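Local coordinates for pyrroline carboxylate reductase (Plasmodium falciparum, PDB 2RCY) that catalyses the NAD(P)H-dependent reduction of pyrroline-5-carboxylate to proline, the last step of proline synthesis, at the interface of chains A and B and the interface of chains A and C. Numbering follows the deposited sequence. Chains: chain A/B/C, Pyrroline carboxylate reductase.

Contact 1: the interface of chains A and B. Residues chain A 238, 242-243, 246-247; chain B 175, 178-179, 182.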
loop_
_atom_site.group_PDB
_atom_site.type_symbol
_atom_site.label_atom_id
_atom_site.label_comp_id
_atom_site.label_asym_id
_atom_site.label_seq_id
_atom_site.Cartn_x
_atom_site.Cartn_y
_atom_site.Cartn_z
ATOM N N GLU A 238 -5.992 14.550 -1.712
ATOM C CA GLU A 238 -4.861 14.489 -0.791
ATOM C C GLU A 238 -4.595 13.061 -0.328
ATOM O O GLU A 238 -3.442 12.643 -0.213
ATOM C CB GLU A 238 -5.096 15.398 0.422
ATOM C CG GLU A 238 -5.198 16.883 0.101
ATOM C CD GLU A 238 -3.960 17.442 -0.582
ATOM O OE1 GLU A 238 -4.120 18.334 -1.442
ATOM O OE2 GLU A 238 -2.833 17.006 -0.259
ATOM N N PHE A 242 -2.659 13.143 -5.116
ATOM C CA PHE A 242 -2.865 13.746 -6.436
ATOM C C PHE A 242 -1.680 14.613 -6.853
ATOM O O PHE A 242 -1.200 14.510 -7.982
ATOM C CB PHE A 242 -4.164 14.560 -6.446
ATOM C CG PHE A 242 -4.431 15.275 -7.740
ATOM C CD1 PHE A 242 -4.906 14.585 -8.849
ATOM C CD2 PHE A 242 -4.231 16.649 -7.843
ATOM C CE1 PHE A 242 -5.164 15.250 -10.044
ATOM C CE2 PHE A 242 -4.486 17.322 -9.032
ATOM C CZ PHE A 242 -4.953 16.621 -10.134
ATOM N N LYS A 243 -1.216 15.453 -5.930
ATOM C CA LYS A 243 -0.077 16.337 -6.162
ATOM C C LYS A 243 1.185 15.560 -6.533
ATOM O O LYS A 243 1.812 15.846 -7.555
ATOM C CB LYS A 243 0.177 17.206 -4.928
ATOM C CG LYS A 243 1.139 18.357 -5.159
ATOM C CD LYS A 243 1.062 19.349 -4.021
ATOM C CE LYS A 243 1.367 20.745 -4.497
ATOM N NZ LYS A 243 1.561 21.678 -3.361
ATOM N N VAL A 246 1.057 13.841 -10.030
ATOM C CA VAL A 246 1.335 14.781 -11.111
ATOM C C VAL A 246 2.830 15.118 -11.169
ATOM O O VAL A 246 3.441 15.063 -12.238
ATOM C CB VAL A 246 0.482 16.074 -10.973
ATOM C CG1 VAL A 246 0.843 17.090 -12.051
ATOM C CG2 VAL A 246 -1.005 15.746 -11.036
HETATM N N MSE A 247 3.404 15.447 -10.013
HETATM C CA MSE A 247 4.823 15.798 -9.899
HETATM C C MSE A 247 5.748 14.660 -10.330
HETATM O O MSE A 247 6.761 14.892 -10.994
HETATM C CB MSE A 247 5.162 16.224 -8.468
HETATM C CG MSE A 247 4.555 17.550 -8.034
HETATM SE SE MSE A 247 5.181 18.094 -6.270
HETATM C CE MSE A 247 7.026 18.525 -6.736
ATOM N N LEU B 175 -5.394 22.891 -8.062
ATOM C CA LEU B 175 -4.420 21.957 -7.502
ATOM C C LEU B 175 -3.613 21.275 -8.609
ATOM O O LEU B 175 -2.420 21.019 -8.442
ATOM C CB LEU B 175 -5.108 20.921 -6.599
ATOM C CG LEU B 175 -4.254 19.898 -5.832
ATOM C CD1 LEU B 175 -3.219 20.556 -4.921
ATOM C CD2 LEU B 175 -5.139 18.967 -5.030
ATOM N N GLU B 178 -1.235 23.910 -9.683
ATOM C CA GLU B 178 -0.302 24.020 -8.560
ATOM C C GLU B 178 0.747 22.904 -8.561
ATOM O O GLU B 178 1.928 23.156 -8.308
ATOM C CB GLU B 178 -1.092 24.010 -7.245
ATOM C CG GLU B 178 -0.272 24.117 -5.966
ATOM C CD GLU B 178 -1.097 23.833 -4.718
ATOM O OE1 GLU B 178 -2.330 24.022 -4.754
ATOM O OE2 GLU B 178 -0.509 23.425 -3.694
ATOM N N SER B 179 0.304 21.679 -8.844
ATOM C CA SER B 179 1.177 20.505 -8.847
ATOM C C SER B 179 2.149 20.529 -10.025
ATOM O O SER B 179 3.319 20.163 -9.880
ATOM C CB SER B 179 0.348 19.218 -8.870
ATOM O OG SER B 179 -0.605 19.197 -7.820
ATOM N N ASP B 182 4.860 23.147 -9.271
ATOM C CA ASP B 182 5.757 22.555 -8.275
ATOM C C ASP B 182 6.773 21.585 -8.876
ATOM O O ASP B 182 7.915 21.503 -8.415
ATOM C CB ASP B 182 4.950 21.839 -7.187
ATOM C CG ASP B 182 4.456 22.781 -6.110
ATOM O OD1 ASP B 182 4.752 23.991 -6.177
ATOM O OD2 ASP B 182 3.773 22.308 -5.183
#
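A:Lys243 reaches from helix 242-260 over B:Ser179 to two carboxylates on helix 169-186 of chain B, in the helical dimer interface of a pyrroline-5-carboxylate reductase. The close-fitting part lies near the helix backbones, where small B:Ser179 suits the crossing: its CB rests 3.8 Å from A:Val246 CB, and its OG hydroxyl is 3.3 Å from A:Lys243 CG. That hydroxyl donates to its own chain, OG to the backbone O of B:Leu175 at 2.6 Å, which satisfies it beside the aliphatic stem of the lysine. At one end B:Leu175 and A:Phe242 run antiparallel, the ring atom CD2 of A:Phe242 lying 3.8 Å from B:Leu175 CD2; at the other the selenium of selenomethionine A:Met247 lies against B:Asp182 CB.

The outer part is polar, held by charge pairing at the side-chain tips and not by close carbon contacts. With CG anti to the backbone N (chi1 -168°) and the chain extended beyond it, A:Lys243 carries its terminal amine NZ clear of the apolar layer. A long side chain suits this place, because NZ can reach both acids: it forms a salt bridge to B:Asp182 OD2 at 2.9 Å, weak as a hydrogen bond, and a second to B:Glu178. In the latter, NZ stands 2.7 Å from B:Glu178 OE2, approaching on the anti side, 28° out of the carboxylate plane.

Contact 2: the interface of chains A and C. Residues chain A 238, 241, 243-244; chain C 238-239, 241.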
loop_
_atom_site.group_PDB
_atom_site.type_symbol
_atom_site.label_atom_id
_atom_site.label_comp_id
_atom_site.label_asym_id
_atom_site.label_seq_id
_atom_site.Cartn_x
_atom_site.Cartn_y
_atom_site.Cartn_z
ATOM N N GLU A 238 -5.992 14.550 -1.712
ATOM C CA GLU A 238 -4.861 14.489 -0.791
ATOM C C GLU A 238 -4.595 13.061 -0.328
ATOM O O GLU A 238 -3.442 12.643 -0.213
ATOM C CB GLU A 238 -5.096 15.398 0.422
ATOM C CG GLU A 238 -5.198 16.883 0.101
ATOM C CD GLU A 238 -3.960 17.442 -0.582
ATOM O OE1 GLU A 238 -4.120 18.334 -1.442
ATOM O OE2 GLU A 238 -2.833 17.006 -0.259
ATOM N N SER A 241 -2.792 11.135 -2.998
ATOM C CA SER A 241 -1.554 11.801 -3.419
ATOM C C SER A 241 -1.621 12.356 -4.842
ATOM O O SER A 241 -0.749 12.074 -5.668
ATOM C CB SER A 241 -0.351 10.858 -3.272
ATOM O OG SER A 241 -0.226 10.390 -1.945
ATOM N N LYS A 243 -1.216 15.453 -5.930
ATOM C CA LYS A 243 -0.077 16.337 -6.162
ATOM C C LYS A 243 1.185 15.560 -6.533
ATOM O O LYS A 243 1.812 15.846 -7.555
ATOM C CB LYS A 243 0.177 17.206 -4.928
ATOM C CG LYS A 243 1.139 18.357 -5.159
ATOM C CD LYS A 243 1.062 19.349 -4.021
ATOM C CE LYS A 243 1.367 20.745 -4.497
ATOM N NZ LYS A 243 1.561 21.678 -3.361
ATOM N N TYR A 244 1.539 14.577 -5.705
ATOM C CA TYR A 244 2.707 13.736 -5.949
ATOM C C TYR A 244 2.607 12.976 -7.270
ATOM O O TYR A 244 3.598 12.848 -7.990
ATOM C CB TYR A 244 2.931 12.755 -4.793
ATOM C CG TYR A 244 3.958 11.690 -5.107
ATOM C CD1 TYR A 244 5.318 11.994 -5.137
ATOM C CD2 TYR A 244 3.568 10.381 -5.393
ATOM C CE1 TYR A 244 6.265 11.022 -5.435
ATOM C CE2 TYR A 244 4.509 9.401 -5.693
ATOM C CZ TYR A 244 5.855 9.731 -5.713
ATOM O OH TYR A 244 6.794 8.768 -6.005
ATOM N N GLU C 238 4.642 14.943 0.054
ATOM C CA GLU C 238 3.521 14.708 -0.857
ATOM C C GLU C 238 3.360 13.228 -1.199
ATOM O O GLU C 238 2.239 12.738 -1.357
ATOM C CB GLU C 238 3.676 15.530 -2.143
ATOM C CG GLU C 238 3.616 17.046 -1.952
ATOM C CD GLU C 238 2.348 17.517 -1.260
ATOM O OE1 GLU C 238 2.450 18.388 -0.371
ATOM O OE2 GLU C 238 1.251 17.021 -1.599
ATOM N N LYS C 239 4.489 12.530 -1.317
ATOM C CA LYS C 239 4.512 11.092 -1.584
ATOM C C LYS C 239 3.834 10.309 -0.460
ATOM O O LYS C 239 3.079 9.368 -0.719
ATOM C CB LYS C 239 5.956 10.616 -1.773
ATOM C CG LYS C 239 6.098 9.178 -2.253
ATOM C CD LYS C 239 7.561 8.778 -2.359
ATOM C CE LYS C 239 7.718 7.319 -2.773
ATOM N NZ LYS C 239 7.283 6.367 -1.707
ATOM N N SER C 241 1.632 11.497 1.707
ATOM C CA SER C 241 0.363 12.153 2.056
ATOM C C SER C 241 0.386 12.905 3.392
ATOM O O SER C 241 -0.510 12.732 4.225
ATOM C CB SER C 241 -0.790 11.140 2.033
ATOM O OG SER C 241 -0.938 10.558 0.753
HETATM O O HOH W 1 3.442 21.384 -0.796
#
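Ring and aliphatic packing brings A:Tyr244 against C:Lys239 where two copies of the reductase meet about a two-fold axis. The two side chains lie parallel, and C:Lys239 CG sits over one face of the phenol ring, 3.7 Å from its centroid, in a CH-pi contact. With CG anti to the backbone N (chi1 -172°), the lysine lays its methylenes along the ring as far as the tyrosine hydroxyl, OH being 3.7 Å from CE. A flat aromatic and a long flexible chain suit such a lengthwise match.

Polar contacts centre on the paired serines. A:Ser241 OG and C:Ser241 OG hydrogen-bond at 2.8 Å, and either hydroxyl could be the donor. Whichever keeps its hydrogen from its twin can make a weak bond across the axis: A:Ser241 OG to C:Glu238 O at 3.5 Å, or C:Ser241 OG to A:Glu238 O at 3.4 Å.

Charged groups meet less directly. A:Lys243 CD packs 3.6 Å from C:Glu238 CD, while NZ is linked to C:Glu238 OE1 through a water. The carboxylates of A:Glu238 and C:Glu238 approach to 4.3 Å between their OE2 atoms, and the nearby lysine may ease their repulsion. In the deposited ten-copy assembly the patch joins helix 242-260 of A to the end of helix 230-239 of C, and would help hold subunits together if that assembly is the biological one.

Contact 3: the interface of chains A and B. Residues chain A 93, 163, 168, 252-253, 256-257, 260; chain B 229, 232-233.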
loop_
_atom_site.group_PDB
_atom_site.type_symbol
_atom_site.label_atom_id
_atom_site.label_comp_id
_atom_site.label_asym_id
_atom_site.label_seq_id
_atom_site.Cartn_x
_atom_site.Cartn_y
_atom_site.Cartn_z
ATOM N N GLY A 93 14.644 15.072 -26.284
ATOM C CA GLY A 93 15.842 14.510 -25.674
ATOM C C GLY A 93 17.137 14.965 -26.320
ATOM O O GLY A 93 18.106 15.269 -25.623
ATOM N N THR A 163 10.193 20.381 -21.538
ATOM C CA THR A 163 9.611 19.358 -22.409
ATOM C C THR A 163 8.556 18.552 -21.651
ATOM O O THR A 163 7.471 18.294 -22.169
ATOM C CB THR A 163 10.699 18.399 -22.958
ATOM O OG1 THR A 163 11.724 19.156 -23.616
ATOM C CG2 THR A 163 10.109 17.393 -23.939
ATOM N N CYS A 168 5.018 17.539 -23.173
ATOM C CA CYS A 168 4.220 16.387 -22.742
ATOM C C CYS A 168 2.910 16.785 -22.075
ATOM O O CYS A 168 1.974 15.985 -22.009
ATOM C CB CYS A 168 5.019 15.517 -21.776
ATOM S SG CYS A 168 6.529 14.857 -22.451
ATOM N N ALA A 252 9.365 11.941 -14.082
ATOM C CA ALA A 252 9.656 10.718 -14.834
ATOM C C ALA A 252 9.903 11.023 -16.310
ATOM O O ALA A 252 10.800 10.447 -16.929
ATOM C CB ALA A 252 8.527 9.710 -14.680
ATOM N N ALA A 253 9.098 11.931 -16.860
ATOM C CA ALA A 253 9.271 12.419 -18.225
ATOM C C ALA A 253 10.573 13.213 -18.367
ATOM O O ALA A 253 11.287 13.073 -19.360
ATOM C CB ALA A 253 8.075 13.262 -18.640
ATOM N N LYS A 256 13.509 10.903 -18.594
ATOM C CA LYS A 256 13.531 10.231 -19.893
ATOM C C LYS A 256 14.130 11.142 -20.966
ATOM O O LYS A 256 14.870 10.678 -21.836
ATOM C CB LYS A 256 12.124 9.761 -20.287
ATOM C CG LYS A 256 12.012 9.116 -21.671
ATOM C CD LYS A 256 12.736 7.774 -21.761
ATOM C CE LYS A 256 12.607 7.183 -23.152
ATOM N NZ LYS A 256 13.171 5.811 -23.244
ATOM N N SER A 257 13.809 12.433 -20.888
ATOM C CA SER A 257 14.396 13.444 -21.765
ATOM C C SER A 257 15.913 13.537 -21.572
ATOM O O SER A 257 16.661 13.675 -22.541
ATOM C CB SER A 257 13.739 14.804 -21.517
ATOM O OG SER A 257 14.250 15.796 -22.390
HETATM N N MSE A 260 17.736 10.155 -22.871
HETATM C CA MSE A 260 17.936 10.235 -24.315
HETATM C C MSE A 260 18.998 11.288 -24.639
HETATM O O MSE A 260 19.655 11.220 -25.680
HETATM C CB MSE A 260 16.619 10.567 -25.023
HETATM C CG MSE A 260 15.503 9.558 -24.768
HETATM SE SE MSE A 260 13.737 10.203 -25.299
HETATM C CE MSE A 260 13.778 9.688 -27.179
ATOM N N ILE B 229 9.184 10.443 -24.673
ATOM C CA ILE B 229 9.177 11.038 -23.336
ATOM C C ILE B 229 7.788 11.018 -22.687
ATOM O O ILE B 229 7.647 10.664 -21.512
ATOM C CB ILE B 229 9.717 12.494 -23.392
ATOM C CG1 ILE B 229 11.108 12.524 -24.036
ATOM C CG2 ILE B 229 9.745 13.128 -22.004
ATOM C CD1 ILE B 229 11.540 13.891 -24.536
ATOM N N VAL B 232 6.455 7.797 -21.053
ATOM C CA VAL B 232 6.961 7.584 -19.693
ATOM C C VAL B 232 6.148 8.379 -18.656
ATOM O O VAL B 232 5.879 7.888 -17.558
ATOM C CB VAL B 232 8.482 7.912 -19.606
ATOM C CG1 VAL B 232 8.984 7.874 -18.174
ATOM C CG2 VAL B 232 9.278 6.939 -20.465
ATOM N N GLY B 233 5.754 9.596 -19.021
ATOM C CA GLY B 233 4.920 10.440 -18.166
ATOM C C GLY B 233 3.532 9.871 -17.931
ATOM O O GLY B 233 3.035 9.882 -16.802
#
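B:Ile229, first residue of helix 229-239, plugs into chain A between helix 242-260 and the 159-168 region, within the helical dimerisation part typical of the pyrroline-5-carboxylate reductase family. From CB, 4.1 Å from A:Cys168 SG, the side chain divides. The short branch, CG2, lies anti to the backbone N and enters beside the thiol, 3.7 Å from SG; it also faces A:Ala253 CB at 3.8 Å, where a methyl side chain lets the two backbones come close. The long branch starts with CG1, anti to the carbonyl carbon (chi1 -55°), which packs against the end of selenomethionine A:Met260, a long, flexible, apolar chain with selenium in place of the native sulphur. CD1 extends the branch (chi2 162°) to meet A:Thr163 CG2 at 3.8 Å, A:Ser257 CB and the backbone N of A:Gly93. A:Thr163 offers its methyl to this tip, and A:Ser257 offers CB with its hydroxyl OG close by, 3.9 Å from CD1.

One helical turn on, B:Val232 splits its branches over the same chain A helix. CG1 lies 3.4 Å from the backbone O of A:Ala252. CG2 touches the aliphatic stem of A:Lys256, 3.7 Å from CG, the two side chains set roughly perpendicular; the lysine bends at chi2 (68°), and its methylenes serve as apolar cover.

The centres of the C-alpha atoms of contact 1 and contact 2 lie about 7 Å apart, and both contacts use A:Glu238 and A:Lys243, so the same lysine faces chains B and C at once. The C-alpha centre of contact 3 is about 18 Å from that of contact 1, in the same A-B interface, and 21 Å from that of contact 2. Helix 242-260 of chain A runs through all three. Helix 229-239 (230-239 in C) also recurs, giving Glu238 to contacts 1 and 2 and B:Ile229 and B:Val232 to contact 3. These two helices may couple A-B pairing to the A-C junction.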